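Local atomic coordinates of putative ABC transporter (Thermobispora bispora, PDB entry 4PE6), a protein that probably serves as the solute-binding component of an ABC importer, likely recognising a carbohydrate or a related sugar acid such as the trihydroxybutanoic acid bound here. Residues A[121-126]-A[281-286]; A[260-265]-A[308-313]. One frame throughout, in Å; residues are numbered along the deposited sequence.

In the fold
From the N terminus, four strands with their helices precede strand 122-126; the chain then runs through the strands and helices of the other half of the molecule before returning at residues 260-265, the turn that opens helix 263-275. Strand 283-290 follows that helix and lies beside strand 122-126, so contact 1 closes a loop of 154 intervening residues. The chain continues past helix 293-302, and residues 308-313, in the loop before helix 315-327, close contact 2 on the turn opening helix 263-275. The two loops therefore cross. They also touch: Asn126 of contact 1 holds the backbone of Asp260 in contact 2, and Phe286 meets Trp313. Together they tie sheet, helix start and C-terminal loop into one unit.

Contact 1: residues A[121-126]-A[281-286]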
ATOM      1  N   ALA A 121      18.827  -1.565   8.344  1.00 22.85           N
ATOM      2  CA  ALA A 121      18.005  -0.956   7.296  1.00 21.81           C
ATOM      3  C   ALA A 121      17.360   0.324   7.771  1.00 21.56           C
ATOM      4  O   ALA A 121      17.132   0.521   8.979  1.00 22.72           O
ATOM      5  CB  ALA A 121      16.927  -1.930   6.850  1.00 21.48           C
ATOM      6  N   TYR A 122      17.051   1.189   6.818  1.00 20.40           N
ATOM      7  CA  TYR A 122      16.210   2.348   7.038  1.00 19.79           C
ATOM      8  C   TYR A 122      14.768   2.020   6.650  1.00 19.23           C
ATOM      9  O   TYR A 122      14.511   1.440   5.583  1.00 18.83           O
ATOM     10  CB  TYR A 122      16.728   3.527   6.202  1.00 19.70           C
ATOM     11  CG  TYR A 122      18.088   4.026   6.665  1.00 20.09           C
ATOM     12  CD1 TYR A 122      19.257   3.384   6.285  1.00 20.03           C
ATOM     13  CD2 TYR A 122      18.197   5.135   7.530  1.00 20.72           C
ATOM     14  CE1 TYR A 122      20.498   3.817   6.725  1.00 20.52           C
ATOM     15  CE2 TYR A 122      19.431   5.586   7.955  1.00 21.15           C
ATOM     16  CZ  TYR A 122      20.571   4.932   7.550  1.00 21.23           C
ATOM     17  OH  TYR A 122      21.794   5.390   7.997  1.00 22.30           O
ATOM     18  N   ILE A 123      13.832   2.376   7.521  1.00 18.95           N
ATOM     19  CA  ILE A 123      12.411   2.126   7.299  1.00 18.45           C
ATOM     20  C   ILE A 123      11.673   3.396   6.797  1.00 18.18           C
ATOM     21  O   ILE A 123      11.721   4.470   7.432  1.00 18.50           O
ATOM     22  CB  ILE A 123      11.729   1.616   8.581  1.00 18.89           C
ATOM     23  CG1 ILE A 123      12.003   0.118   8.836  1.00 19.00           C
ATOM     24  CG2 ILE A 123      10.211   1.759   8.461  1.00 18.67           C
ATOM     25  CD1 ILE A 123      13.441  -0.343   8.740  1.00 19.36           C
ATOM     26  N   LEU A 124      10.950   3.248   5.689  1.00 17.32           N
ATOM     27  CA  LEU A 124      10.111   4.309   5.159  1.00 17.35           C
ATOM     28  C   LEU A 124       8.740   3.713   4.913  1.00 17.03           C
ATOM     29  O   LEU A 124       8.576   2.873   4.041  1.00 16.82           O
ATOM     30  CB  LEU A 124      10.684   4.875   3.864  1.00 17.29           C
ATOM     31  CG  LEU A 124      10.019   6.176   3.387  1.00 17.65           C
ATOM     32  CD1 LEU A 124      11.007   6.953   2.538  1.00 17.92           C
ATOM     33  CD2 LEU A 124       8.704   5.947   2.612  1.00 17.54           C
ATOM     34  N   GLN A 125       7.771   4.143   5.699  1.00 17.28           N
ATOM     35  CA  GLN A 125       6.462   3.508   5.728  1.00 17.10           C
ATOM     36  C   GLN A 125       5.340   4.524   5.611  1.00 17.22           C
ATOM     37  O   GLN A 125       5.581   5.717   5.412  1.00 17.92           O
ATOM     38  CB  GLN A 125       6.340   2.669   7.012  1.00 17.39           C
ATOM     39  CG  GLN A 125       6.247   3.502   8.291  1.00 18.21           C
ATOM     40  CD  GLN A 125       5.973   2.635   9.486  1.00 18.77           C
ATOM     41  OE1 GLN A 125       6.867   2.355  10.256  1.00 19.70           O
ATOM     42  NE2 GLN A 125       4.737   2.155   9.615  1.00 18.80           N
ATOM     43  N   ASN A 126       4.114   4.045   5.720  1.00 16.89           N
ATOM     44  CA  ASN A 126       2.959   4.879   5.947  1.00 17.04           C
ATOM     45  C   ASN A 126       2.345   4.429   7.262  1.00 17.05           C
ATOM     46  O   ASN A 126       2.650   3.333   7.767  1.00 16.86           O
ATOM     47  CB  ASN A 126       1.889   4.690   4.843  1.00 16.79           C
ATOM     48  CG  ASN A 126       2.179   5.432   3.526  1.00 16.92           C
ATOM     49  OD1 ASN A 126       1.354   5.359   2.601  1.00 16.82           O
ATOM     50  ND2 ASN A 126       3.333   6.076   3.399  1.00 17.06           N
ATOM     51  N   PRO A 281      16.672   9.616   9.478  1.00 23.37           N
ATOM     52  CA  PRO A 281      16.137   8.816  10.566  1.00 23.56           C
ATOM     53  C   PRO A 281      15.961   7.353  10.162  1.00 22.95           C
ATOM     54  O   PRO A 281      15.557   7.069   9.028  1.00 21.99           O
ATOM     55  CB  PRO A 281      14.761   9.452  10.849  1.00 24.06           C
ATOM     56  CG  PRO A 281      14.758  10.760  10.151  1.00 24.39           C
ATOM     57  CD  PRO A 281      15.721  10.633   9.006  1.00 23.62           C
ATOM     58  N   LYS A 282      16.246   6.437  11.085  1.00 23.51           N
ATOM     59  CA  LYS A 282      16.090   5.011  10.824  1.00 23.88           C
ATOM     60  C   LYS A 282      14.637   4.643  10.546  1.00 23.49           C
ATOM     61  O   LYS A 282      14.369   3.606   9.928  1.00 22.75           O
ATOM     62  CB  LYS A 282      16.582   4.158  12.013  1.00 25.35           C
ATOM     63  CG  LYS A 282      18.065   4.282  12.350  1.00 26.86           C
ATOM     64  CD  LYS A 282      18.995   3.726  11.271  1.00 27.70           C
ATOM     65  CE  LYS A 282      19.057   2.202  11.307  1.00 28.61           C
ATOM     66  NZ  LYS A 282      20.120   1.669  10.410  1.00 29.21           N
ATOM     67  N   GLN A 283      13.713   5.450  11.064  1.00 23.79           N
ATOM     68  CA  GLN A 283      12.282   5.221  10.860  1.00 24.12           C
ATOM     69  C   GLN A 283      11.645   6.504  10.351  1.00 23.38           C
ATOM     70  O   GLN A 283      11.812   7.561  10.944  1.00 22.55           O
ATOM     71  CB  GLN A 283      11.617   4.745  12.153  1.00 25.69           C
ATOM     72  CG  GLN A 283      10.192   4.223  11.940  1.00 26.86           C
ATOM     73  CD  GLN A 283       9.173   5.331  11.715  1.00 28.04           C
ATOM     74  OE1 GLN A 283       9.280   6.410  12.294  1.00 29.88           O
ATOM     75  NE2 GLN A 283       8.185   5.071  10.857  1.00 28.32           N
HETATM   76  N   MSE A 284      10.928   6.404   9.238  1.00 22.12           N
HETATM   77  CA  MSE A 284      10.271   7.559   8.635  1.00 22.31           C
HETATM   78  C   MSE A 284       8.846   7.205   8.283  1.00 21.44           C
HETATM   79  O   MSE A 284       8.588   6.247   7.545  1.00 20.47           O
HETATM   80  CB  MSE A 284      11.014   8.012   7.377  1.00 22.89           C
HETATM   81  CG  MSE A 284      12.475   8.378   7.588  1.00 24.23           C
HETATM   82 SE   MSE A 284      13.406   8.667   5.867  1.00 26.42          SE
HETATM   83  CE  MSE A 284      14.144   6.842   5.922  1.00 25.09           C
ATOM     84  N   THR A 285       7.904   7.971   8.802  1.00 21.50           N
ATOM     85  CA  THR A 285       6.506   7.822   8.405  1.00 21.20           C
ATOM     86  C   THR A 285       6.098   8.864   7.376  1.00 20.84           C
ATOM     87  O   THR A 285       6.102  10.069   7.634  1.00 21.41           O
ATOM     88  CB  THR A 285       5.564   7.835   9.619  1.00 22.06           C
ATOM     89  OG1 THR A 285       5.849   6.688  10.427  1.00 22.31           O
ATOM     90  CG2 THR A 285       4.131   7.751   9.185  1.00 22.18           C
ATOM     91  N   PHE A 286       5.755   8.378   6.190  1.00 19.77           N
ATOM     92  CA  PHE A 286       5.235   9.207   5.121  1.00 19.64           C
ATOM     93  C   PHE A 286       3.692   9.066   5.061  1.00 19.67           C
ATOM     94  O   PHE A 286       3.122   8.161   5.692  1.00 19.51           O
ATOM     95  CB  PHE A 286       5.885   8.800   3.782  1.00 19.30           C
ATOM     96  CG  PHE A 286       7.191   9.497   3.500  1.00 19.38           C
ATOM     97  CD1 PHE A 286       8.252   9.402   4.377  1.00 19.22           C
ATOM     98  CD2 PHE A 286       7.353  10.248   2.342  1.00 19.64           C
ATOM     99  CE1 PHE A 286       9.456  10.049   4.129  1.00 19.51           C
ATOM    100  CE2 PHE A 286       8.554  10.896   2.081  1.00 19.95           C
ATOM    101  CZ  PHE A 286       9.607  10.811   2.981  1.00 19.75           C
TER
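Strands 122-126 and 283-286 run parallel in the sheet of a type I periplasmic binding protein fold. Four backbone bonds join them, the first from Ile123 N to Lys282 O, the last from Phe286 N to Gln125 O; Tyr122 and Leu124 bond on their other side to strand 108-112. Leu124, Met284 (a selenomethionine) and Phe286 form the apolar part of the face that packs against helices 263-275 and 315-327. There the branched end of Leu124, with CG anti to the backbone N, lies across the Phe286 ring, CD1 4.2 Å from the ring centroid. Lys282, a long charged residue, suits the solvent-exposed loop before the strand: bent at chi2 (-67°) and chi3 (-77°), its chain curls over one face of the Tyr122 ring, placing NZ 4.4 Å from the centroid in a cation-pi contact while Pro119 O accepts its hydrogen bond. Pro281 O meets the ring edge, 3.6 Å from Tyr122 CD2. On the opposite sheet face the amides of Gln125 and Gln283 cross with planes 75° apart. Gln283 NE2 uses both hydrogens, reaching Gln125 OE1 at 3.1 Å and Thr285 OG1 at 2.9 Å, which fixes the amide's rotation. Asn126 OD1 accepts the backbone N of Asp260. Gln125 O is gripped twice, by Phe286 N at 2.8 Å and by Asn126 ND2 at 3.0 Å, both from above the carbonyl plane, ND2 more steeply.

Contact 2: residues A[260-265]-A[308-313]; sequences DPAQSV and YAAWPW
The carboxylate of Asp260 grips the loop 308-313 with both oxygens. Its CG is anti to the backbone N (chi1 178°), which sends the group across to the loop. OD1 accepts Trp311 N at 2.9 Å, from above the carboxylate plane, and OD2 accepts Trp313 NE1 at 2.8 Å, nearly straight (169°) and in the plane of the indole. OD2 also lies at the edge of the Trp311 ring, 3.4 Å from CD1. These donors would be expected to favour the ionised acid in this buried place. An alanine here would lose both bonds and would probably let the two tryptophans and the loop shift. Within its own segment OD1 takes a weak bond from Ala262 N, and Trp311 CB rests over one face of the Trp313 ring. Small residues fit the close approach: Ala262 CB lies 3.1 Å from Trp311 O and 4.0 Å from Ala310 CB. Pro261, whose ring suits the second position of the type I turn 260-263, puts CD 3.1 Å from Ala309 O. Val265 CG1 packs on Trp313 CB at 4.1 Å. Further out, Asp260 O takes the N and NE2 of Gln263, whose NE2 also reaches Asp113 of the ligand pocket. Pro261 rests on helix 31-49, and Trp311 NE1 bonds to Ile288 O, so the contact joins the start of helix 263-275 to strand 283-290 and the loop leading into helix 315-327.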
ATOM      1  N   ASP A 260       0.328   4.918   0.112  1.00 16.85           N
ATOM      2  CA  ASP A 260       0.905   5.581  -1.060  1.00 17.45           C
ATOM      3  C   ASP A 260       1.813   4.648  -1.827  1.00 17.25           C
ATOM      4  O   ASP A 260       2.858   4.249  -1.315  1.00 16.86           O
ATOM      5  CB  ASP A 260       1.706   6.804  -0.584  1.00 17.92           C
ATOM      6  CG  ASP A 260       2.410   7.553  -1.707  1.00 18.58           C
ATOM      7  OD1 ASP A 260       1.998   7.495  -2.892  1.00 19.16           O
ATOM      8  OD2 ASP A 260       3.394   8.241  -1.385  1.00 18.91           O
ATOM      9  N   PRO A 261       1.425   4.277  -3.067  1.00 17.49           N
ATOM     10  CA  PRO A 261       2.307   3.437  -3.872  1.00 17.60           C
ATOM     11  C   PRO A 261       3.666   4.074  -4.128  1.00 17.81           C
ATOM     12  O   PRO A 261       4.648   3.355  -4.294  1.00 18.01           O
ATOM     13  CB  PRO A 261       1.544   3.263  -5.201  1.00 18.07           C
ATOM     14  CG  PRO A 261       0.129   3.551  -4.871  1.00 18.06           C
ATOM     15  CD  PRO A 261       0.164   4.572  -3.763  1.00 17.87           C
ATOM     16  N   ALA A 262       3.720   5.407  -4.154  1.00 18.02           N
ATOM     17  CA  ALA A 262       4.943   6.122  -4.370  1.00 18.10           C
ATOM     18  C   ALA A 262       5.875   6.175  -3.160  1.00 17.55           C
ATOM     19  O   ALA A 262       6.851   6.892  -3.167  1.00 17.78           O
ATOM     20  CB  ALA A 262       4.650   7.525  -4.918  1.00 18.86           C
ATOM     21  N   GLN A 263       5.609   5.384  -2.125  1.00 16.85           N
ATOM     22  CA  GLN A 263       6.664   5.085  -1.180  1.00 16.32           C
ATOM     23  C   GLN A 263       7.916   4.558  -1.874  1.00 16.08           C
ATOM     24  O   GLN A 263       9.015   4.778  -1.384  1.00 15.89           O
ATOM     25  CB  GLN A 263       6.221   4.081  -0.154  1.00 16.04           C
ATOM     26  CG  GLN A 263       5.292   4.633   0.906  1.00 16.13           C
ATOM     27  CD  GLN A 263       4.745   3.515   1.756  1.00 16.04           C
ATOM     28  OE1 GLN A 263       5.305   3.207   2.798  1.00 16.01           O
ATOM     29  NE2 GLN A 263       3.645   2.880   1.299  1.00 16.04           N
ATOM     30  N   SER A 264       7.756   3.867  -3.009  1.00 16.02           N
ATOM     31  CA  SER A 264       8.896   3.395  -3.753  1.00 16.06           C
ATOM     32  C   SER A 264       9.778   4.534  -4.298  1.00 16.39           C
ATOM     33  O   SER A 264      11.011   4.397  -4.386  1.00 16.18           O
ATOM     34  CB  SER A 264       8.450   2.480  -4.907  1.00 16.33           C
ATOM     35  OG  SER A 264       7.645   3.209  -5.823  1.00 16.69           O
ATOM     36  N   VAL A 265       9.137   5.622  -4.705  1.00 16.83           N
ATOM     37  CA  VAL A 265       9.849   6.764  -5.239  1.00 17.42           C
ATOM     38  C   VAL A 265      10.537   7.501  -4.092  1.00 17.16           C
ATOM     39  O   VAL A 265      11.679   7.915  -4.203  1.00 17.15           O
ATOM     40  CB  VAL A 265       8.889   7.723  -5.944  1.00 18.10           C
ATOM     41  CG1 VAL A 265       9.623   8.961  -6.386  1.00 18.83           C
ATOM     42  CG2 VAL A 265       8.236   7.053  -7.151  1.00 18.61           C
ATOM     43  N   TYR A 308      -3.385   3.827  -9.564  1.00 23.16           N
ATOM     44  CA  TYR A 308      -3.711   4.150  -8.187  1.00 21.96           C
ATOM     45  C   TYR A 308      -3.157   5.536  -7.831  1.00 21.85           C
ATOM     46  O   TYR A 308      -2.080   5.938  -8.290  1.00 22.42           O
ATOM     47  CB  TYR A 308      -3.139   3.074  -7.237  1.00 21.18           C
ATOM     48  CG  TYR A 308      -3.919   1.784  -7.260  1.00 21.05           C
ATOM     49  CD1 TYR A 308      -3.971   0.998  -8.412  1.00 21.69           C
ATOM     50  CD2 TYR A 308      -4.641   1.364  -6.145  1.00 20.87           C
ATOM     51  CE1 TYR A 308      -4.682  -0.184  -8.437  1.00 22.04           C
ATOM     52  CE2 TYR A 308      -5.358   0.179  -6.160  1.00 21.16           C
ATOM     53  CZ  TYR A 308      -5.374  -0.592  -7.310  1.00 21.68           C
ATOM     54  OH  TYR A 308      -6.069  -1.763  -7.351  1.00 22.09           O
ATOM     55  N   ALA A 309      -3.893   6.257  -7.001  1.00 21.92           N
ATOM     56  CA  ALA A 309      -3.466   7.559  -6.518  1.00 22.19           C
ATOM     57  C   ALA A 309      -2.155   7.397  -5.758  1.00 21.78           C
ATOM     58  O   ALA A 309      -1.992   6.449  -4.953  1.00 21.21           O
ATOM     59  CB  ALA A 309      -4.532   8.180  -5.622  1.00 22.55           C
ATOM     60  N   ALA A 310      -1.238   8.316  -6.024  1.00 22.02           N
ATOM     61  CA  ALA A 310       0.137   8.266  -5.531  1.00 21.95           C
ATOM     62  C   ALA A 310       0.665   9.681  -5.354  1.00 22.88           C
ATOM     63  O   ALA A 310       0.334  10.546  -6.147  1.00 23.56           O
ATOM     64  CB  ALA A 310       1.002   7.492  -6.516  1.00 21.84           C
ATOM     65  N   TRP A 311       1.458   9.945  -4.310  1.00 22.60           N
ATOM     66  CA  TRP A 311       1.985  11.292  -4.136  1.00 23.79           C
ATOM     67  C   TRP A 311       3.204  11.485  -5.061  1.00 24.41           C
ATOM     68  O   TRP A 311       4.039  10.580  -5.192  1.00 23.82           O
ATOM     69  CB  TRP A 311       2.344  11.574  -2.676  1.00 23.70           C
ATOM     70  CG  TRP A 311       1.203  11.495  -1.715  1.00 23.70           C
ATOM     71  CD1 TRP A 311       1.131  10.705  -0.600  1.00 23.38           C
ATOM     72  CD2 TRP A 311      -0.014  12.237  -1.754  1.00 24.69           C
ATOM     73  NE1 TRP A 311      -0.056  10.925   0.070  1.00 23.87           N
ATOM     74  CE2 TRP A 311      -0.782  11.849  -0.628  1.00 24.72           C
ATOM     75  CE3 TRP A 311      -0.539  13.200  -2.631  1.00 25.94           C
ATOM     76  CZ2 TRP A 311      -2.047  12.373  -0.368  1.00 25.65           C
ATOM     77  CZ3 TRP A 311      -1.788  13.725  -2.359  1.00 27.04           C
ATOM     78  CH2 TRP A 311      -2.528  13.311  -1.235  1.00 26.80           C
ATOM     79  N   PRO A 312       3.290  12.634  -5.745  1.00 25.86           N
ATOM     80  CA  PRO A 312       4.411  12.842  -6.662  1.00 26.67           C
ATOM     81  C   PRO A 312       5.668  13.340  -5.941  1.00 26.52           C
ATOM     82  O   PRO A 312       5.949  14.546  -5.914  1.00 28.09           O
ATOM     83  CB  PRO A 312       3.860  13.893  -7.645  1.00 28.38           C
ATOM     84  CG  PRO A 312       2.919  14.701  -6.806  1.00 29.10           C
ATOM     85  CD  PRO A 312       2.319  13.747  -5.801  1.00 27.48           C
ATOM     86  N   TRP A 313       6.423  12.418  -5.358  1.00 25.40           N
ATOM     87  CA  TRP A 313       7.638  12.799  -4.645  1.00 25.25           C
ATOM     88  C   TRP A 313       8.739  13.220  -5.603  1.00 26.89           C
ATOM     89  O   TRP A 313       9.102  12.482  -6.516  1.00 27.84           O
ATOM     90  CB  TRP A 313       8.133  11.656  -3.743  1.00 23.50           C
ATOM     91  CG  TRP A 313       7.121  11.250  -2.775  1.00 22.32           C
ATOM     92  CD1 TRP A 313       6.366  10.123  -2.822  1.00 21.52           C
ATOM     93  CD2 TRP A 313       6.710  11.967  -1.608  1.00 22.40           C
ATOM     94  NE1 TRP A 313       5.501  10.093  -1.766  1.00 21.35           N
ATOM     95  CE2 TRP A 313       5.690  11.217  -1.002  1.00 21.83           C
ATOM     96  CE3 TRP A 313       7.103  13.178  -1.018  1.00 23.60           C
ATOM     97  CZ2 TRP A 313       5.058  11.616   0.170  1.00 22.37           C
ATOM     98  CZ3 TRP A 313       6.465  13.591   0.150  1.00 23.90           C
ATOM     99  CH2 TRP A 313       5.458  12.806   0.737  1.00 23.55           C
TER